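Local coordinates for glutathione S-transferase (Burkholderia xenovorans, PDB 2DSA), which uses glutathione to dechlorinate metabolites of polychlorinated biphenyls reductively, and probably acts as a glutathione transferase as other members of its family do, at residues S13-L18 against Q192-A197; F109-N114 against D119-A124; Y157-L162 against G183-R188; D171-P174 against L178-F181. One frame throughout, in Å; residues are numbered along the deposited sequence.

Contacts 1 and 3 lie nearest the middle of the chain and meet by van der Waals and CH-pi packing: small residues of one helix receive a ring from another. They touch each other, since Ile16 and Ser13 pack on Val160 and Gln192 bonds to Gly186. Contact 1 brings the last helix against the thioredoxin-like N-terminal domain, whereas contacts 2, 3 and 4 fall within the helical C-terminal domain. Contacts 3 and 4 share helix 176-186, with Phe181 packing on Leu158, Phe159 and Leu162. Contacts 2 and 4, each a turn leading into a helix, lie farther out and mix apolar packing with polar links, a lysine-carbonyl bond and a water bridge.

Contact 1: residues S13-L18 against Q192-A197; sequences SPHIAL and QSALRA
Ala194 and Ala197 of the last helix, 189-197, present their methyl groups to His15 on helix 12-21, the first helix of the thioredoxin-like N-terminal domain. The two segments cross with their axes 9.1 Å apart and their N-to-C directions 126° from one another, which makes this a helix-helix interface with small residues on one side and larger ones on the other. Ala194 comes first. Its CB sits 3.7 Å from the centroid of the His15 ring, almost on the ring normal, a CH-pi contact that alanine suits because its single methyl can point into the ring face. The same CB touches Ile16 CG1 at 3.7 Å, so it rests between ring and aliphatic branch. Leu195, next along, turns its CB away but still meets Leu12 of helix 12-21. One turn on, Ala197 places its CB at the rim of the imidazole rather than over it. The ring swings out to this helix because its CG stands anti to the backbone N (chi1 -171°), and its rotation is fixed at both nitrogens: ND1 is hydrogen-bonded to Glu198 OE2 and NE2 to Arg19 NE. At the ring edge, His15 CE1 lies 3.8 Å from Ala197 CB.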
loop_
_atom_site.group_PDB
_atom_site.type_symbol
_atom_site.label_atom_id
_atom_site.label_comp_id
_atom_site.label_asym_id
_atom_site.label_seq_id
_atom_site.Cartn_x
_atom_site.Cartn_y
_atom_site.Cartn_z
ATOM N N SER A 13 -14.694 -2.599 0.875
ATOM C CA SER A 13 -14.033 -2.741 -0.423
ATOM C C SER A 13 -13.939 -4.201 -0.923
ATOM O O SER A 13 -14.447 -4.495 -2.006
ATOM C CB SER A 13 -12.655 -2.052 -0.405
ATOM O OG SER A 13 -11.946 -2.319 -1.603
ATOM N N PRO A 14 -13.256 -5.104 -0.181
ATOM C CA PRO A 14 -13.409 -6.515 -0.563
ATOM C C PRO A 14 -14.856 -7.026 -0.575
ATOM O O PRO A 14 -15.202 -7.801 -1.464
ATOM C CB PRO A 14 -12.566 -7.289 0.470
ATOM C CG PRO A 14 -12.060 -6.286 1.462
ATOM C CD PRO A 14 -12.269 -4.920 0.907
ATOM N N HIS A 15 -15.689 -6.594 0.372
ATOM C CA HIS A 15 -17.124 -6.946 0.352
ATOM C C HIS A 15 -17.733 -6.671 -1.029
ATOM O O HIS A 15 -18.253 -7.574 -1.676
ATOM C CB HIS A 15 -17.886 -6.172 1.436
ATOM C CG HIS A 15 -19.304 -6.622 1.634
ATOM N ND1 HIS A 15 -20.070 -6.203 2.696
ATOM C CD2 HIS A 15 -20.088 -7.464 0.912
ATOM C CE1 HIS A 15 -21.272 -6.749 2.612
ATOM N NE2 HIS A 15 -21.306 -7.520 1.540
ATOM N N ILE A 16 -17.648 -5.427 -1.491
ATOM C CA ILE A 16 -18.146 -5.073 -2.826
ATOM C C ILE A 16 -17.488 -5.922 -3.917
ATOM O O ILE A 16 -18.169 -6.367 -4.838
ATOM C CB ILE A 16 -17.960 -3.552 -3.128
ATOM C CG1 ILE A 16 -18.918 -2.704 -2.280
ATOM C CG2 ILE A 16 -18.167 -3.245 -4.614
ATOM C CD1 ILE A 16 -18.499 -1.191 -2.169
ATOM N N ALA A 17 -16.171 -6.127 -3.834
ATOM C CA ALA A 17 -15.447 -6.914 -4.850
ATOM C C ALA A 17 -15.964 -8.355 -4.928
ATOM O O ALA A 17 -16.175 -8.887 -6.022
ATOM C CB ALA A 17 -13.927 -6.898 -4.603
ATOM N N LEU A 18 -16.145 -8.980 -3.766
ATOM C CA LEU A 18 -16.719 -10.334 -3.691
ATOM C C LEU A 18 -18.079 -10.433 -4.388
ATOM O O LEU A 18 -18.333 -11.401 -5.112
ATOM C CB LEU A 18 -16.837 -10.797 -2.237
ATOM C CG LEU A 18 -15.511 -11.126 -1.547
ATOM C CD1 LEU A 18 -15.621 -11.075 -0.030
ATOM C CD2 LEU A 18 -14.999 -12.492 -2.008
ATOM N N GLN A 192 -24.663 -1.374 -4.060
ATOM C CA GLN A 192 -25.879 -1.161 -3.251
ATOM C C GLN A 192 -26.272 -2.382 -2.408
ATOM O O GLN A 192 -26.792 -2.231 -1.302
ATOM C CB GLN A 192 -27.054 -0.688 -4.122
ATOM C CG GLN A 192 -26.899 0.755 -4.655
ATOM C CD GLN A 192 -26.855 1.816 -3.537
ATOM O OE1 GLN A 192 -27.677 1.796 -2.619
ATOM N NE2 GLN A 192 -25.893 2.742 -3.619
ATOM N N SER A 193 -26.017 -3.583 -2.933
ATOM C CA SER A 193 -26.229 -4.827 -2.188
ATOM C C SER A 193 -25.324 -4.940 -0.970
ATOM O O SER A 193 -25.758 -5.423 0.078
ATOM C CB SER A 193 -26.005 -6.042 -3.077
ATOM O OG SER A 193 -27.037 -6.153 -4.037
ATOM N N ALA A 194 -24.069 -4.505 -1.117
ATOM C CA ALA A 194 -23.111 -4.545 -0.015
ATOM C C ALA A 194 -23.483 -3.541 1.071
ATOM O O ALA A 194 -23.445 -3.877 2.257
ATOM C CB ALA A 194 -21.675 -4.334 -0.514
ATOM N N LEU A 195 -23.860 -2.323 0.671
ATOM C CA LEU A 195 -24.346 -1.299 1.616
ATOM C C LEU A 195 -25.530 -1.825 2.428
ATOM O O LEU A 195 -25.578 -1.683 3.646
ATOM C CB LEU A 195 -24.769 -0.029 0.865
ATOM C CG LEU A 195 -23.845 1.181 0.656
ATOM C CD1 LEU A 195 -22.367 0.915 0.992
ATOM C CD2 LEU A 195 -24.017 1.744 -0.758
ATOM N N ARG A 196 -26.492 -2.422 1.731
ATOM C CA ARG A 196 -27.656 -3.014 2.370
ATOM C C ARG A 196 -27.221 -4.118 3.345
ATOM O O ARG A 196 -27.625 -4.122 4.516
ATOM C CB ARG A 196 -28.611 -3.551 1.303
ATOM C CG ARG A 196 -30.082 -3.272 1.584
ATOM C CD ARG A 196 -30.987 -3.829 0.482
ATOM N NE ARG A 196 -30.650 -3.300 -0.845
ATOM C CZ ARG A 196 -30.173 -4.029 -1.855
ATOM N NH1 ARG A 196 -29.983 -5.344 -1.708
ATOM N NH2 ARG A 196 -29.892 -3.441 -3.026
ATOM N N ALA A 197 -26.357 -5.017 2.872
ATOM C CA ALA A 197 -25.865 -6.141 3.678
ATOM C C ALA A 197 -25.102 -5.717 4.930
ATOM O O ALA A 197 -25.055 -6.466 5.907
ATOM C CB ALA A 197 -25.014 -7.085 2.833
#

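Contact 2: residues F109-N114 against D119-A124; sequences FSPLFN and DEWKNA. With HPX ((2Z,4E)-2-hydroxy-6-oxo-6-phenylhexa-2,4-dienoic acid), chain F.
The turn that follows helix 89-109 forms part of the pocket for HPX, and its outer side packs through Pro111, Leu112 and Asn114 on the first turns of helix 119-139. Pro111 lays its CB over the five-membered ring of Trp121, 3.6 Å from the centroid, with CG closer to the rim at 3.2 Å from Trp121 NE1. Proline suits this place: its rigid CH groups lie well on a flat indole. The same Trp121 stacks on Trp121 of the second subunit, so the contact reaches the dimer interface. Lys122 runs extended along the turn: its CB meets Leu112 CD2 at 3.7 Å, and its NZ donates to Asn114 O at 3.1 Å, tilted 26° from the carbonyl plane. On the pocket side, Ser110 OG approaches both carboxylate oxygens of HPX, 2.7 Å from OA2, while Phe113 has HPX CA4 over one face, its CE2 3.2 Å from the ligand's phenyl carbon CB6, and Trp164 packed edge-to-face with it. One short turn therefore serves ligand on one flank and helix on the other. The Lys122 ammonium, held by the carbonyl of Asn114, ties the end of the turn that bears Ser110 and Phe113 to the helix.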
loop_
_atom_site.group_PDB
_atom_site.type_symbol
_atom_site.label_atom_id
_atom_site.label_comp_id
_atom_site.label_asym_id
_atom_site.label_seq_id
_atom_site.Cartn_x
_atom_site.Cartn_y
_atom_site.Cartn_z
ATOM N N PHE A 109 -7.096 9.506 6.121
ATOM C CA PHE A 109 -8.403 9.552 6.776
ATOM C C PHE A 109 -8.321 9.058 8.216
ATOM O O PHE A 109 -9.052 9.548 9.061
ATOM C CB PHE A 109 -9.442 8.722 6.027
ATOM C CG PHE A 109 -10.152 9.463 4.929
ATOM C CD1 PHE A 109 -11.393 10.036 5.154
ATOM C CD2 PHE A 109 -9.590 9.563 3.656
ATOM C CE1 PHE A 109 -12.060 10.704 4.142
ATOM C CE2 PHE A 109 -10.244 10.233 2.633
ATOM C CZ PHE A 109 -11.485 10.808 2.873
ATOM N N SER A 110 -7.432 8.095 8.481
ATOM C CA SER A 110 -7.333 7.396 9.782
ATOM C C SER A 110 -7.310 8.273 11.044
ATOM O O SER A 110 -8.069 8.001 11.975
ATOM C CB SER A 110 -6.143 6.427 9.804
ATOM O OG SER A 110 -6.332 5.376 8.869
ATOM N N PRO A 111 -6.423 9.301 11.091
ATOM C CA PRO A 111 -6.382 10.213 12.249
ATOM C C PRO A 111 -7.661 11.034 12.437
ATOM O O PRO A 111 -8.000 11.375 13.565
ATOM C CB PRO A 111 -5.202 11.136 11.926
ATOM C CG PRO A 111 -4.386 10.377 10.906
ATOM C CD PRO A 111 -5.399 9.667 10.093
ATOM N N LEU A 112 -8.366 11.333 11.346
ATOM C CA LEU A 112 -9.646 12.046 11.415
ATOM C C LEU A 112 -10.746 11.279 12.163
ATOM O O LEU A 112 -11.631 11.894 12.758
ATOM C CB LEU A 112 -10.134 12.460 10.018
ATOM C CG LEU A 112 -9.222 13.363 9.185
ATOM C CD1 LEU A 112 -9.870 13.735 7.862
ATOM C CD2 LEU A 112 -8.817 14.622 9.952
ATOM N N PHE A 113 -10.694 9.949 12.127
ATOM C CA PHE A 113 -11.667 9.120 12.841
ATOM C C PHE A 113 -11.243 8.891 14.287
ATOM O O PHE A 113 -11.950 8.240 15.054
ATOM C CB PHE A 113 -11.869 7.777 12.134
ATOM C CG PHE A 113 -12.632 7.882 10.849
ATOM C CD1 PHE A 113 -11.966 8.044 9.640
ATOM C CD2 PHE A 113 -14.019 7.815 10.844
ATOM C CE1 PHE A 113 -12.674 8.139 8.451
ATOM C CE2 PHE A 113 -14.733 7.918 9.657
ATOM C CZ PHE A 113 -14.061 8.078 8.464
ATOM N N ASN A 114 -10.088 9.440 14.644
ATOM C CA ASN A 114 -9.536 9.302 15.984
ATOM C C ASN A 114 -9.890 10.514 16.863
ATOM O O ASN A 114 -9.598 11.655 16.489
ATOM C CB ASN A 114 -8.016 9.097 15.894
ATOM C CG ASN A 114 -7.377 8.692 17.227
ATOM O OD1 ASN A 114 -8.060 8.371 18.208
ATOM N ND2 ASN A 114 -6.046 8.702 17.254
ATOM N N ASP A 119 -5.520 18.412 17.019
ATOM C CA ASP A 119 -6.018 19.201 15.889
ATOM C C ASP A 119 -4.913 19.549 14.889
ATOM O O ASP A 119 -5.192 19.864 13.730
ATOM C CB ASP A 119 -6.727 20.466 16.382
ATOM C CG ASP A 119 -8.011 20.157 17.141
ATOM O OD1 ASP A 119 -8.843 19.373 16.626
ATOM O OD2 ASP A 119 -8.189 20.701 18.256
ATOM N N GLU A 120 -3.666 19.480 15.353
ATOM C CA GLU A 120 -2.488 19.691 14.514
ATOM C C GLU A 120 -2.366 18.557 13.489
ATOM O O GLU A 120 -2.180 18.809 12.291
ATOM C CB GLU A 120 -1.213 19.772 15.374
ATOM C CG GLU A 120 -1.348 20.588 16.684
ATOM C CD GLU A 120 -1.303 22.106 16.474
ATOM O OE1 GLU A 120 -0.238 22.632 16.070
ATOM O OE2 GLU A 120 -2.331 22.774 16.738
ATOM N N TRP A 121 -2.473 17.319 13.979
ATOM C CA TRP A 121 -2.433 16.109 13.153
ATOM C C TRP A 121 -3.540 16.177 12.095
ATOM O O TRP A 121 -3.276 15.996 10.902
ATOM C CB TRP A 121 -2.599 14.861 14.040
ATOM C CG TRP A 121 -2.222 13.508 13.415
ATOM C CD1 TRP A 121 -2.018 13.223 12.084
ATOM C CD2 TRP A 121 -2.047 12.262 14.117
ATOM N NE1 TRP A 121 -1.709 11.890 11.924
ATOM C CE2 TRP A 121 -1.725 11.276 13.149
ATOM C CE3 TRP A 121 -2.121 11.887 15.470
ATOM C CZ2 TRP A 121 -1.481 9.938 13.494
ATOM C CZ3 TRP A 121 -1.878 10.553 15.811
ATOM C CH2 TRP A 121 -1.564 9.597 14.825
ATOM N N LYS A 122 -4.760 16.480 12.543
ATOM C CA LYS A 122 -5.941 16.572 11.677
ATOM C C LYS A 122 -5.845 17.650 10.596
ATOM O O LYS A 122 -6.263 17.423 9.462
ATOM C CB LYS A 122 -7.211 16.770 12.512
ATOM C CG LYS A 122 -7.505 15.608 13.442
ATOM C CD LYS A 122 -8.906 15.670 14.031
ATOM C CE LYS A 122 -9.080 14.554 15.046
ATOM N NZ LYS A 122 -10.448 14.480 15.625
ATOM N N ASN A 123 -5.297 18.814 10.940
ATOM C CA ASN A 123 -5.156 19.907 9.977
ATOM C C ASN A 123 -4.144 19.567 8.890
ATOM O O ASN A 123 -4.340 19.927 7.728
ATOM C CB ASN A 123 -4.767 21.229 10.662
ATOM C CG ASN A 123 -5.900 21.825 11.508
ATOM O OD1 ASN A 123 -7.075 21.778 11.136
ATOM N ND2 ASN A 123 -5.537 22.399 12.651
ATOM N N ALA A 124 -3.071 18.875 9.273
ATOM C CA ALA A 124 -2.022 18.471 8.339
ATOM C C ALA A 124 -2.565 17.455 7.342
ATOM O O ALA A 124 -2.385 17.588 6.128
ATOM C CB ALA A 124 -0.842 17.888 9.091
HETATM C CB3 HPX F . -18.445 4.048 8.958
HETATM C CB4 HPX F . -18.363 5.283 8.320
HETATM C CB5 HPX F . -17.115 5.869 8.094
HETATM C CB6 HPX F . -15.959 5.210 8.502
HETATM C CB1 HPX F . -16.041 3.978 9.136
HETATM C CB2 HPX F . -17.285 3.397 9.366
HETATM C CA6 HPX F . -14.800 3.271 9.589
HETATM O OA4 HPX F . -14.882 2.439 10.481
HETATM C CA5 HPX F . -13.484 3.560 8.993
HETATM C CA4 HPX F . -12.444 3.627 9.815
HETATM C CA3 HPX F . -11.084 3.892 9.321
HETATM C CA2 HPX F . -10.008 3.652 10.083
HETATM O OA3 HPX F . -10.078 3.184 11.323
HETATM C CA1 HPX F . -8.700 3.913 9.535
HETATM O OA2 HPX F . -7.697 3.488 10.147
HETATM O OA1 HPX F . -8.632 4.544 8.464
#

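Contact 3: residues Y157-L162 against G183-R188; sequences YLFVVL and GRVGGR
Phe159 of helix 153-163 leans on Val185 and Gly186 of helix 176-186, and its side chain carries this contact from base to tip. A chi1 of 171° turns CG opposite the backbone N, which sends the ring across toward the other helix. At the root, CB lies 3.9 Å from Val185 CG1, and the ring carbon CG comes to 3.7 Å from that same methyl. The next atom, CD1, meets Val185 CB at 3.7 Å, so the valine brushes the near half of the ring while the two side chains slide past each other in opposite directions. Beyond it the ring leaves side chain for backbone: CE1 stands 3.4 Å from Gly186 CA and 3.5 Å from Gly186 N. At the far end CZ lies 3.6 Å from Gly186 CA. Each residue type fits its station. Valine offers a short branched flank that follows the ring obliquely, and glycine, with no side chain, leaves its backbone bare for the phenyl to press against. Phe181, one turn earlier on the partner helix, also packs on Phe159, and Arg188, the N-cap of the following helix, is salt-bridged to Glu20. An aromatic laid against a valine-glycine pair thus joins helices 153-163 and 176-186 within the helical C-terminal domain, the fold shared by cytosolic glutathione transferases.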
loop_
_atom_site.group_PDB
_atom_site.type_symbol
_atom_site.label_atom_id
_atom_site.label_comp_id
_atom_site.label_asym_id
_atom_site.label_seq_id
_atom_site.Cartn_x
_atom_site.Cartn_y
_atom_site.Cartn_z
ATOM N N TYR A 157 -12.096 0.323 -4.211
ATOM C CA TYR A 157 -11.378 0.790 -3.044
ATOM C C TYR A 157 -11.547 2.314 -2.925
ATOM O O TYR A 157 -11.909 2.813 -1.859
ATOM C CB TYR A 157 -9.910 0.372 -3.132
ATOM C CG TYR A 157 -9.082 0.555 -1.880
ATOM C CD1 TYR A 157 -9.679 0.764 -0.636
ATOM C CD2 TYR A 157 -7.695 0.473 -1.935
ATOM C CE1 TYR A 157 -8.916 0.918 0.507
ATOM C CE2 TYR A 157 -6.919 0.620 -0.791
ATOM C CZ TYR A 157 -7.539 0.849 0.422
ATOM O OH TYR A 157 -6.795 0.996 1.556
ATOM N N LEU A 158 -11.307 3.040 -4.016
ATOM C CA LEU A 158 -11.473 4.513 -4.015
ATOM C C LEU A 158 -12.869 4.948 -3.569
ATOM O O LEU A 158 -13.015 5.826 -2.706
ATOM C CB LEU A 158 -11.145 5.115 -5.387
ATOM C CG LEU A 158 -11.292 6.642 -5.542
ATOM C CD1 LEU A 158 -10.401 7.411 -4.549
ATOM C CD2 LEU A 158 -10.963 7.042 -6.968
ATOM N N PHE A 159 -13.887 4.314 -4.137
ATOM C CA PHE A 159 -15.274 4.599 -3.784
ATOM C C PHE A 159 -15.549 4.485 -2.280
ATOM O O PHE A 159 -16.289 5.297 -1.710
ATOM C CB PHE A 159 -16.203 3.671 -4.573
ATOM C CG PHE A 159 -17.631 3.738 -4.137
ATOM C CD1 PHE A 159 -18.505 4.667 -4.708
ATOM C CD2 PHE A 159 -18.116 2.871 -3.148
ATOM C CE1 PHE A 159 -19.823 4.737 -4.295
ATOM C CE2 PHE A 159 -19.441 2.930 -2.740
ATOM C CZ PHE A 159 -20.292 3.854 -3.310
ATOM N N VAL A 160 -14.946 3.490 -1.634
ATOM C CA VAL A 160 -15.177 3.259 -0.212
ATOM C C VAL A 160 -14.532 4.354 0.661
ATOM O O VAL A 160 -15.171 4.891 1.570
ATOM C CB VAL A 160 -14.717 1.849 0.213
ATOM C CG1 VAL A 160 -14.656 1.713 1.750
ATOM C CG2 VAL A 160 -15.641 0.776 -0.406
ATOM N N VAL A 161 -13.267 4.653 0.382
ATOM C CA VAL A 161 -12.545 5.731 1.042
ATOM C C VAL A 161 -13.268 7.069 0.818
ATOM O O VAL A 161 -13.481 7.808 1.760
ATOM C CB VAL A 161 -11.046 5.792 0.593
ATOM C CG1 VAL A 161 -10.338 7.033 1.166
ATOM C CG2 VAL A 161 -10.285 4.511 1.006
ATOM N N LEU A 162 -13.667 7.368 -0.416
ATOM C CA LEU A 162 -14.441 8.596 -0.678
ATOM C C LEU A 162 -15.724 8.702 0.152
ATOM O O LEU A 162 -16.088 9.794 0.601
ATOM C CB LEU A 162 -14.735 8.791 -2.162
ATOM C CG LEU A 162 -13.564 9.117 -3.094
ATOM C CD1 LEU A 162 -14.076 9.250 -4.533
ATOM C CD2 LEU A 162 -12.781 10.365 -2.653
ATOM N N GLY A 183 -21.331 8.498 -8.084
ATOM C CA GLY A 183 -22.623 8.137 -8.652
ATOM C C GLY A 183 -22.531 7.034 -9.690
ATOM O O GLY A 183 -23.449 6.233 -9.840
ATOM N N ARG A 184 -21.412 7.008 -10.403
ATOM C CA ARG A 184 -21.111 6.002 -11.409
ATOM C C ARG A 184 -20.929 4.619 -10.773
ATOM O O ARG A 184 -21.457 3.626 -11.275
ATOM C CB ARG A 184 -19.837 6.419 -12.150
ATOM C CG ARG A 184 -19.644 5.784 -13.500
ATOM C CD ARG A 184 -18.909 6.719 -14.456
ATOM N NE ARG A 184 -17.730 7.301 -13.830
ATOM C CZ ARG A 184 -17.458 8.603 -13.762
ATOM N NH1 ARG A 184 -18.262 9.518 -14.306
ATOM N NH2 ARG A 184 -16.350 8.981 -13.157
ATOM N N VAL A 185 -20.186 4.568 -9.668
ATOM C CA VAL A 185 -19.885 3.324 -8.967
ATOM C C VAL A 185 -20.991 2.926 -7.988
ATOM O O VAL A 185 -21.382 1.757 -7.933
ATOM C CB VAL A 185 -18.518 3.401 -8.235
ATOM C CG1 VAL A 185 -18.242 2.117 -7.462
ATOM C CG2 VAL A 185 -17.400 3.653 -9.220
ATOM N N GLY A 186 -21.477 3.902 -7.218
ATOM C CA GLY A 186 -22.489 3.684 -6.190
ATOM C C GLY A 186 -23.799 3.161 -6.729
ATOM O O GLY A 186 -24.604 2.602 -5.974
ATOM N N GLY A 187 -24.001 3.339 -8.036
ATOM C CA GLY A 187 -25.216 2.923 -8.728
ATOM C C GLY A 187 -25.221 1.477 -9.209
ATOM O O GLY A 187 -26.233 1.003 -9.736
ATOM N N ARG A 188 -24.092 0.781 -9.034
ATOM C CA ARG A 188 -23.966 -0.645 -9.347
ATOM C C ARG A 188 -24.704 -1.521 -8.334
ATOM O O ARG A 188 -24.708 -1.226 -7.132
ATOM C CB ARG A 188 -22.489 -1.039 -9.385
ATOM C CG ARG A 188 -21.700 -0.308 -10.437
ATOM C CD ARG A 188 -20.249 -0.649 -10.370
ATOM N NE ARG A 188 -19.996 -1.999 -10.855
ATOM C CZ ARG A 188 -19.847 -2.318 -12.135
ATOM N NH1 ARG A 188 -19.931 -1.389 -13.072
ATOM N NH2 ARG A 188 -19.615 -3.571 -12.481
#

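Contact 4: residues D171-P174 against L178-F181; sequences DLSP and LQAF
Gln179 reaches Leu172 and Ser173 through its torsions: with chi1 -66° its CG lies beside the backbone N, and with chi2 167° the chain then runs out extended, which carries the amide from helix 176-186 back over the preceding loop. There it settles against the peptide joining Leu172 to Ser173. Its CD lies 3.7 Å from Leu172 O and its NE2 equally far from Ser173 N, while its CG passes 4.1 Å from Leu172 CB. These are van der Waals distances, and the polar link is made through water instead. A water accepts from Gln179 NE2 at 3.1 Å and donates to Ser173 OG at 2.6 Å. The serine hydroxyl in turn donates to Asp171 OD2 at 2.6 Å, meeting the carboxylate on its syn side and 28° out of its plane. Ser173 N adds a weak bond to the same oxygen, 3.3 Å from N to OD2, closing an Asx turn within the loop. Residue types follow the depth of each position. Leu172 sinks its side chain toward Leu133 and Ser165, and Leu178 likewise packs on Val136 and Ala137, both building the helical core, whereas Asp171, Ser173 and Gln179 stay at the surface where water can join them. The donors run in one direction, from amide to water to hydroxyl to carboxylate, and the chain ends on an aspartate that is probably negatively charged. Such a sequence of bonds would probably polarise the serine hydroxyl, and it links loop to helix with the water as the bridging member between them.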
loop_
_atom_site.group_PDB
_atom_site.type_symbol
_atom_site.label_atom_id
_atom_site.label_comp_id
_atom_site.label_asym_id
_atom_site.label_seq_id
_atom_site.Cartn_x
_atom_site.Cartn_y
_atom_site.Cartn_z
ATOM N N ASP A 171 -15.755 18.055 2.318
ATOM C CA ASP A 171 -16.560 18.495 1.200
ATOM C C ASP A 171 -15.842 18.115 -0.084
ATOM O O ASP A 171 -14.670 18.443 -0.262
ATOM C CB ASP A 171 -16.758 20.013 1.270
ATOM C CG ASP A 171 -17.871 20.505 0.363
ATOM O OD1 ASP A 171 -17.952 21.733 0.155
ATOM O OD2 ASP A 171 -18.669 19.680 -0.139
ATOM N N LEU A 172 -16.549 17.410 -0.961
ATOM C CA LEU A 172 -15.999 17.003 -2.257
ATOM C C LEU A 172 -16.463 17.938 -3.381
ATOM O O LEU A 172 -16.213 17.682 -4.560
ATOM C CB LEU A 172 -16.355 15.539 -2.562
ATOM C CG LEU A 172 -15.838 14.456 -1.601
ATOM C CD1 LEU A 172 -16.283 13.102 -2.097
ATOM C CD2 LEU A 172 -14.313 14.492 -1.430
ATOM N N SER A 173 -17.118 19.031 -2.987
ATOM C CA SER A 173 -17.628 20.069 -3.904
ATOM C C SER A 173 -16.587 20.675 -4.865
ATOM O O SER A 173 -16.922 20.950 -6.016
ATOM C CB SER A 173 -18.320 21.187 -3.115
ATOM O OG SER A 173 -19.476 20.698 -2.439
ATOM N N PRO A 174 -15.332 20.877 -4.398
ATOM C CA PRO A 174 -14.269 21.350 -5.288
ATOM C C PRO A 174 -13.893 20.320 -6.363
ATOM O O PRO A 174 -13.237 20.662 -7.341
ATOM C CB PRO A 174 -13.080 21.545 -4.339
ATOM C CG PRO A 174 -13.646 21.566 -2.980
ATOM C CD PRO A 174 -14.828 20.683 -3.026
ATOM N N LEU A 178 -15.078 13.626 -8.841
ATOM C CA LEU A 178 -15.133 12.622 -7.772
ATOM C C LEU A 178 -16.566 12.281 -7.361
ATOM O O LEU A 178 -16.878 11.117 -7.087
ATOM C CB LEU A 178 -14.321 13.056 -6.544
ATOM C CG LEU A 178 -12.807 13.261 -6.739
ATOM C CD1 LEU A 178 -12.143 13.647 -5.437
ATOM C CD2 LEU A 178 -12.154 12.002 -7.325
ATOM N N GLN A 179 -17.425 13.299 -7.294
ATOM C CA GLN A 179 -18.863 13.107 -7.072
ATOM C C GLN A 179 -19.511 12.367 -8.236
ATOM O O GLN A 179 -20.376 11.521 -8.038
ATOM C CB GLN A 179 -19.553 14.453 -6.861
ATOM C CG GLN A 179 -19.136 15.154 -5.593
ATOM C CD GLN A 179 -19.578 16.597 -5.560
ATOM O OE1 GLN A 179 -19.553 17.292 -6.578
ATOM N NE2 GLN A 179 -19.965 17.067 -4.375
ATOM N N ALA A 180 -19.090 12.701 -9.451
ATOM C CA ALA A 180 -19.532 11.998 -10.651
ATOM C C ALA A 180 -19.126 10.526 -10.586
ATOM O O ALA A 180 -19.912 9.644 -10.934
ATOM C CB ALA A 180 -18.955 12.653 -11.891
ATOM N N PHE A 181 -17.904 10.277 -10.121
ATOM C CA PHE A 181 -17.383 8.921 -9.938
ATOM C C PHE A 181 -18.189 8.150 -8.890
ATOM O O PHE A 181 -18.509 6.985 -9.097
ATOM C CB PHE A 181 -15.888 8.978 -9.579
ATOM C CG PHE A 181 -15.316 7.671 -9.091
ATOM C CD1 PHE A 181 -14.798 6.744 -9.990
ATOM C CD2 PHE A 181 -15.267 7.385 -7.724
ATOM C CE1 PHE A 181 -14.255 5.544 -9.533
ATOM C CE2 PHE A 181 -14.733 6.192 -7.263
ATOM C CZ PHE A 181 -14.225 5.276 -8.165
HETATM O O HOH W 1 -21.100 19.921 -4.323
#